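Local coordinates for protein phospho-2-dehydro-3-deoxyheptonate aldolase (Francisella tularensis, PDB 3TQK) that probably catalyses the stereospecific condensation of phosphoenolpyruvate with D-erythrose 4-phosphate to DAHP, the first step of chorismate biosynthesis, at residues 21-26 and 119-124; 27-32 and 129-134. All blocks are in the same frame, centred on the assembly; numbering follows the deposited sequence.

Contact 1: 21-26 and 119-124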
loop_
_atom_site.group_PDB
_atom_site.type_symbol
_atom_site.label_atom_id
_atom_site.label_comp_id
_atom_site.label_asym_id
_atom_site.label_seq_id
_atom_site.Cartn_x
_atom_site.Cartn_y
_atom_site.Cartn_z
ATOM N N GLN A 21 5.985 -26.486 -11.437
ATOM C CA GLN A 21 6.406 -27.743 -12.059
ATOM C C GLN A 21 7.614 -28.328 -11.343
ATOM O O GLN A 21 7.634 -29.507 -11.034
ATOM C CB GLN A 21 6.741 -27.568 -13.545
ATOM C CG GLN A 21 5.517 -27.259 -14.429
ATOM C CD GLN A 21 5.697 -27.693 -15.890
ATOM O OE1 GLN A 21 5.575 -28.882 -16.209
ATOM N NE2 GLN A 21 5.974 -26.726 -16.782
ATOM N N ASP A 22 8.615 -27.495 -11.091
ATOM C CA ASP A 22 9.831 -27.916 -10.387
ATOM C C ASP A 22 9.547 -28.373 -8.953
ATOM O O ASP A 22 10.162 -29.335 -8.481
ATOM C CB ASP A 22 10.862 -26.773 -10.357
ATOM C CG ASP A 22 11.485 -26.494 -11.728
ATOM O OD1 ASP A 22 11.351 -27.322 -12.651
ATOM O OD2 ASP A 22 12.131 -25.433 -11.885
ATOM N N ILE A 23 8.622 -27.688 -8.275
ATOM C CA ILE A 23 8.357 -27.912 -6.854
ATOM C C ILE A 23 6.844 -28.143 -6.674
ATOM O O ILE A 23 6.115 -27.242 -6.240
ATOM C CB ILE A 23 8.836 -26.694 -6.000
ATOM C CG1 ILE A 23 10.311 -26.364 -6.265
ATOM C CG2 ILE A 23 8.647 -26.953 -4.513
ATOM C CD1 ILE A 23 10.739 -25.008 -5.693
ATOM N N PRO A 24 6.364 -29.343 -7.032
ATOM C CA PRO A 24 4.930 -29.563 -7.116
ATOM C C PRO A 24 4.253 -29.607 -5.762
ATOM O O PRO A 24 4.909 -29.864 -4.749
ATOM C CB PRO A 24 4.814 -30.925 -7.820
ATOM C CG PRO A 24 6.101 -31.609 -7.551
ATOM C CD PRO A 24 7.133 -30.531 -7.453
ATOM N N LEU A 25 2.952 -29.327 -5.761
ATOM C CA LEU A 25 2.113 -29.490 -4.573
ATOM C C LEU A 25 2.013 -30.969 -4.249
ATOM O O LEU A 25 1.427 -31.739 -5.015
ATOM C CB LEU A 25 0.721 -28.914 -4.825
ATOM C CG LEU A 25 -0.286 -28.957 -3.677
ATOM C CD1 LEU A 25 0.213 -28.224 -2.422
ATOM C CD2 LEU A 25 -1.627 -28.360 -4.163
ATOM N N LEU A 26 2.614 -31.371 -3.136
ATOM C CA LEU A 26 2.634 -32.779 -2.747
ATOM C C LEU A 26 1.301 -33.126 -2.078
ATOM O O LEU A 26 0.569 -32.234 -1.642
ATOM C CB LEU A 26 3.823 -33.057 -1.818
ATOM C CG LEU A 26 5.224 -32.816 -2.424
ATOM C CD1 LEU A 26 6.317 -32.886 -1.360
ATOM C CD2 LEU A 26 5.530 -33.814 -3.558
ATOM N N GLY A 119 15.354 -16.629 -4.362
ATOM C CA GLY A 119 14.520 -16.375 -3.208
ATOM C C GLY A 119 13.168 -17.026 -3.341
ATOM O O GLY A 119 12.725 -17.738 -2.435
ATOM N N LEU A 120 12.508 -16.779 -4.468
ATOM C CA LEU A 120 11.167 -17.295 -4.675
ATOM C C LEU A 120 11.199 -18.805 -4.706
ATOM O O LEU A 120 10.325 -19.446 -4.149
ATOM C CB LEU A 120 10.538 -16.752 -5.967
ATOM C CG LEU A 120 10.037 -15.316 -5.883
ATOM C CD1 LEU A 120 9.814 -14.708 -7.286
ATOM C CD2 LEU A 120 8.773 -15.275 -5.044
ATOM N N ARG A 121 12.223 -19.357 -5.335
ATOM C CA ARG A 121 12.374 -20.798 -5.451
ATOM C C ARG A 121 12.574 -21.462 -4.104
ATOM O O ARG A 121 11.905 -22.446 -3.790
ATOM C CB ARG A 121 13.548 -21.128 -6.365
ATOM C CG ARG A 121 13.705 -22.605 -6.659
ATOM C CD ARG A 121 14.905 -22.831 -7.573
ATOM N NE ARG A 121 14.641 -22.349 -8.924
ATOM C CZ ARG A 121 13.947 -23.014 -9.844
ATOM N NH1 ARG A 121 13.413 -24.208 -9.586
ATOM N NH2 ARG A 121 13.772 -22.476 -11.042
ATOM N N LEU A 122 13.478 -20.923 -3.296
ATOM C CA LEU A 122 13.712 -21.483 -1.961
ATOM C C LEU A 122 12.526 -21.240 -0.999
ATOM O O LEU A 122 12.267 -22.052 -0.108
ATOM C CB LEU A 122 15.021 -20.942 -1.392
ATOM C CG LEU A 122 16.283 -21.309 -2.197
ATOM C CD1 LEU A 122 17.546 -20.833 -1.477
ATOM C CD2 LEU A 122 16.381 -22.814 -2.468
ATOM N N ALA A 123 11.802 -20.141 -1.196
ATOM C CA ALA A 123 10.641 -19.828 -0.366
ATOM C C ALA A 123 9.567 -20.875 -0.595
ATOM O O ALA A 123 9.029 -21.453 0.357
ATOM C CB ALA A 123 10.103 -18.419 -0.669
ATOM N N ARG A 124 9.266 -21.136 -1.863
ATOM C CA ARG A 124 8.281 -22.144 -2.193
ATOM C C ARG A 124 8.744 -23.501 -1.687
ATOM O O ARG A 124 7.946 -24.238 -1.111
ATOM C CB ARG A 124 8.030 -22.221 -3.692
ATOM C CG ARG A 124 6.890 -23.172 -4.039
ATOM C CD ARG A 124 6.721 -23.383 -5.526
ATOM N NE ARG A 124 5.851 -24.527 -5.750
ATOM C CZ ARG A 124 4.534 -24.501 -5.596
ATOM N NH1 ARG A 124 3.908 -23.375 -5.257
ATOM N NH2 ARG A 124 3.838 -25.606 -5.786
#

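Contact 2: 27-32 and 129-134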
loop_
_atom_site.group_PDB
_atom_site.type_symbol
_atom_site.label_atom_id
_atom_site.label_comp_id
_atom_site.label_asym_id
_atom_site.label_seq_id
_atom_site.Cartn_x
_atom_site.Cartn_y
_atom_site.Cartn_z
ATOM N N LYS A 27 0.975 -34.418 -2.006
ATOM C CA LYS A 27 -0.334 -34.841 -1.494
ATOM C C LYS A 27 -0.489 -34.481 -0.020
ATOM O O LYS A 27 -1.519 -33.936 0.372
ATOM C CB LYS A 27 -0.565 -36.344 -1.707
ATOM C CG LYS A 27 -2.024 -36.814 -1.403
ATOM C CD LYS A 27 -2.225 -38.324 -1.698
ATOM C CE LYS A 27 -3.555 -38.846 -1.129
ATOM N NZ LYS A 27 -3.766 -40.308 -1.374
ATOM N N THR A 28 0.525 -34.773 0.792
ATOM C CA THR A 28 0.464 -34.426 2.204
ATOM C C THR A 28 0.291 -32.919 2.396
ATOM O O THR A 28 -0.494 -32.482 3.241
ATOM C CB THR A 28 1.701 -34.912 2.991
ATOM O OG1 THR A 28 1.807 -36.334 2.877
ATOM C CG2 THR A 28 1.573 -34.561 4.486
ATOM N N SER A 29 1.013 -32.137 1.596
ATOM C CA SER A 29 0.865 -30.692 1.596
ATOM C C SER A 29 -0.578 -30.287 1.289
ATOM O O SER A 29 -1.156 -29.498 2.012
ATOM C CB SER A 29 1.834 -30.034 0.598
ATOM O OG SER A 29 3.186 -30.215 0.992
ATOM N N PHE A 30 -1.143 -30.835 0.215
ATOM C CA PHE A 30 -2.506 -30.516 -0.193
ATOM C C PHE A 30 -3.496 -30.745 0.959
ATOM O O PHE A 30 -4.354 -29.893 1.250
ATOM C CB PHE A 30 -2.901 -31.371 -1.392
ATOM C CG PHE A 30 -4.350 -31.259 -1.768
ATOM C CD1 PHE A 30 -4.823 -30.139 -2.442
ATOM C CD2 PHE A 30 -5.244 -32.279 -1.461
ATOM C CE1 PHE A 30 -6.170 -30.030 -2.803
ATOM C CE2 PHE A 30 -6.597 -32.179 -1.809
ATOM C CZ PHE A 30 -7.057 -31.055 -2.484
ATOM N N GLU A 31 -3.347 -31.890 1.616
ATOM C CA GLU A 31 -4.261 -32.296 2.674
ATOM C C GLU A 31 -4.078 -31.487 3.945
ATOM O O GLU A 31 -5.061 -31.185 4.623
ATOM C CB GLU A 31 -4.135 -33.798 2.945
ATOM C CG GLU A 31 -4.605 -34.614 1.743
ATOM C CD GLU A 31 -4.302 -36.089 1.827
ATOM O OE1 GLU A 31 -3.569 -36.525 2.749
ATOM O OE2 GLU A 31 -4.803 -36.817 0.935
ATOM N N THR A 32 -2.836 -31.115 4.254
ATOM C CA THR A 32 -2.563 -30.233 5.383
ATOM C C THR A 32 -3.211 -28.865 5.170
ATOM O O THR A 32 -3.813 -28.306 6.093
ATOM C CB THR A 32 -1.045 -30.067 5.615
ATOM O OG1 THR A 32 -0.470 -31.337 5.907
ATOM C CG2 THR A 32 -0.740 -29.108 6.783
ATOM N N ASP A 129 8.193 -28.150 1.927
ATOM C CA ASP A 129 8.748 -29.013 2.975
ATOM C C ASP A 129 7.965 -28.972 4.294
ATOM O O ASP A 129 7.670 -30.015 4.874
ATOM C CB ASP A 129 10.234 -28.676 3.245
ATOM C CG ASP A 129 11.141 -29.010 2.059
ATOM O OD1 ASP A 129 10.659 -29.662 1.120
ATOM O OD2 ASP A 129 12.326 -28.611 2.050
ATOM N N LEU A 130 7.637 -27.771 4.757
ATOM C CA LEU A 130 6.928 -27.604 6.027
ATOM C C LEU A 130 5.521 -28.214 6.002
ATOM O O LEU A 130 5.152 -28.970 6.912
ATOM C CB LEU A 130 6.856 -26.127 6.401
ATOM C CG LEU A 130 8.204 -25.465 6.712
ATOM C CD1 LEU A 130 8.033 -23.958 6.824
ATOM C CD2 LEU A 130 8.790 -26.025 7.980
ATOM N N THR A 131 4.743 -27.890 4.970
ATOM C CA THR A 131 3.402 -28.428 4.821
ATOM C C THR A 131 3.431 -29.931 4.584
ATOM O O THR A 131 2.519 -30.651 5.026
ATOM C CB THR A 131 2.645 -27.777 3.665
ATOM O OG1 THR A 131 3.426 -27.882 2.473
ATOM C CG2 THR A 131 2.317 -26.305 3.983
ATOM N N ASN A 132 4.478 -30.404 3.903
ATOM C CA ASN A 132 4.662 -31.834 3.700
ATOM C C ASN A 132 4.964 -32.576 5.004
ATOM O O ASN A 132 4.721 -33.779 5.111
ATOM C CB ASN A 132 5.755 -32.099 2.665
ATOM C CG ASN A 132 5.761 -33.525 2.190
ATOM O OD1 ASN A 132 6.774 -34.209 2.280
ATOM N ND2 ASN A 132 4.610 -33.997 1.705
HETATM N N MSE A 133 5.483 -31.856 5.995
HETATM C CA MSE A 133 5.642 -32.407 7.346
HETATM C C MSE A 133 4.329 -32.385 8.138
HETATM O O MSE A 133 4.279 -32.872 9.265
HETATM C CB MSE A 133 6.685 -31.611 8.136
HETATM C CG MSE A 133 8.119 -31.762 7.663
HETATM SE SE MSE A 133 9.187 -30.314 8.420
HETATM C CE MSE A 133 8.463 -30.363 10.229
ATOM N N GLY A 134 3.286 -31.791 7.560
ATOM C CA GLY A 134 1.982 -31.705 8.214
ATOM C C GLY A 134 1.765 -30.429 9.014
ATOM O O GLY A 134 0.843 -30.372 9.825
HETATM O O HOH W 1 3.492 -36.405 0.048
#

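Contact 1: 21-26 and 119-124
R124 leaves helix 116-132 with CG anti to its backbone N and stays extended through to NE, which carries the guanidinium edge-on to the carbonyl of I23, just past the end of helix 16-22. R121, one turn earlier, starts the same way but bends at chi3 (-71°), and this brings NH1 within bonding distance of D22. The R124 group grips a single atom side-on: NE and NH2 both donate to I23 O, each at 2.8 Å. The oxygen lies in the guanidinium plane, and NH2 comes in nearly along the C=O axis. I23 is the first residue to leave helical angles after helix 16-22, so the arginine takes up a carbonyl where the chain leaves that helix for the linker to helix 27-45, on the outside of the (βα)8 barrel, beside helix 116-132. E152 forms a salt bridge with R124 NH2 and Y149 O accepts from NH1, which fixes the rotation of the buried guanidinium. I23 lies between the two arginines: its CB packs against the R124 NE-CD end, while CD1 reaches R121 O at 3.4 Å and also touches R121 CG. At the more solvent-exposed end, where D22 lies, R121 NH1 makes a nearly straight salt bridge to the anti lone pair of D22 OD2 (2.9 Å, 169°). The carboxylate and guanidinium planes are 35° apart.

Contact 2: 27-32 and 129-134
The first turn of helix 27-45 lies against the last turn of helix 116-132 and the residues that follow it, with the backbones very close: S29 CA and N132 CA are 4.5 Å apart, T32 CA and G134 CA 5.6 Å. G134 takes a positive phi (93°) and closes a Schellman motif, its N bonded back to T131 O. At these angles a CB would collide with the carbonyl O of the preceding residue, so glycine suits the turn. The close approach is consistent with the small side chains of T28, S29, T32 and T131 and with G134. S29 OG, anti to its carbonyl carbon, meets T131 OG1 tip to tip at 2.8 Å in a hydrogen bond whose direction is not settled. T131 holds OG1 in the crowded position between its backbone N and carbonyl carbon (chi1 54°), where its one proton is within reach of two carbonyls of its own helix, L127 O and S128 O. In the TIM barrel of this class-I DAHP synthase, helix 116-132 runs from strand 84-89 to strand 137-140, so the N-terminal helix 27-45 packs where that helix turns back into the sheet. T32 OG1 sits between two carbonyls, T28 O one turn back in its own helix at 2.9 Å and T131 O across the contact at 3.2 Å, and its one proton cannot be assigned to either. Its methyl CG2 rests on the carbonyl group of G134. At the more exposed edge, the side chains of T28 and N132 cross at about a right angle, with T28 CB 3.3 Å from N132 ND2; T28 CG2 also comes near the N132 backbone O. N132 ND2 donates to a water at 3.1 Å that also bonds T28 OG1.

In the fold
From the N terminus, the chain runs through helix 16-22, the linker holding I23 to L26, and helix 27-45, then through strand 51-56, helix 63-80 and strand 84-89 before reaching helix 116-132. Contact 1 closes a loop of 92 intervening residues and contact 2 one of 96. The two cross, because their segments alternate along the chain. Both use helix 116-132, contact 1 on its earlier turns and contact 2 at its end, so the N-terminal extension follows this barrel helix in the direction of the chain. Their centres lie 13 Å apart, and L26 CD1 packs on N132 CG where they join. Both lie away from the manganese site.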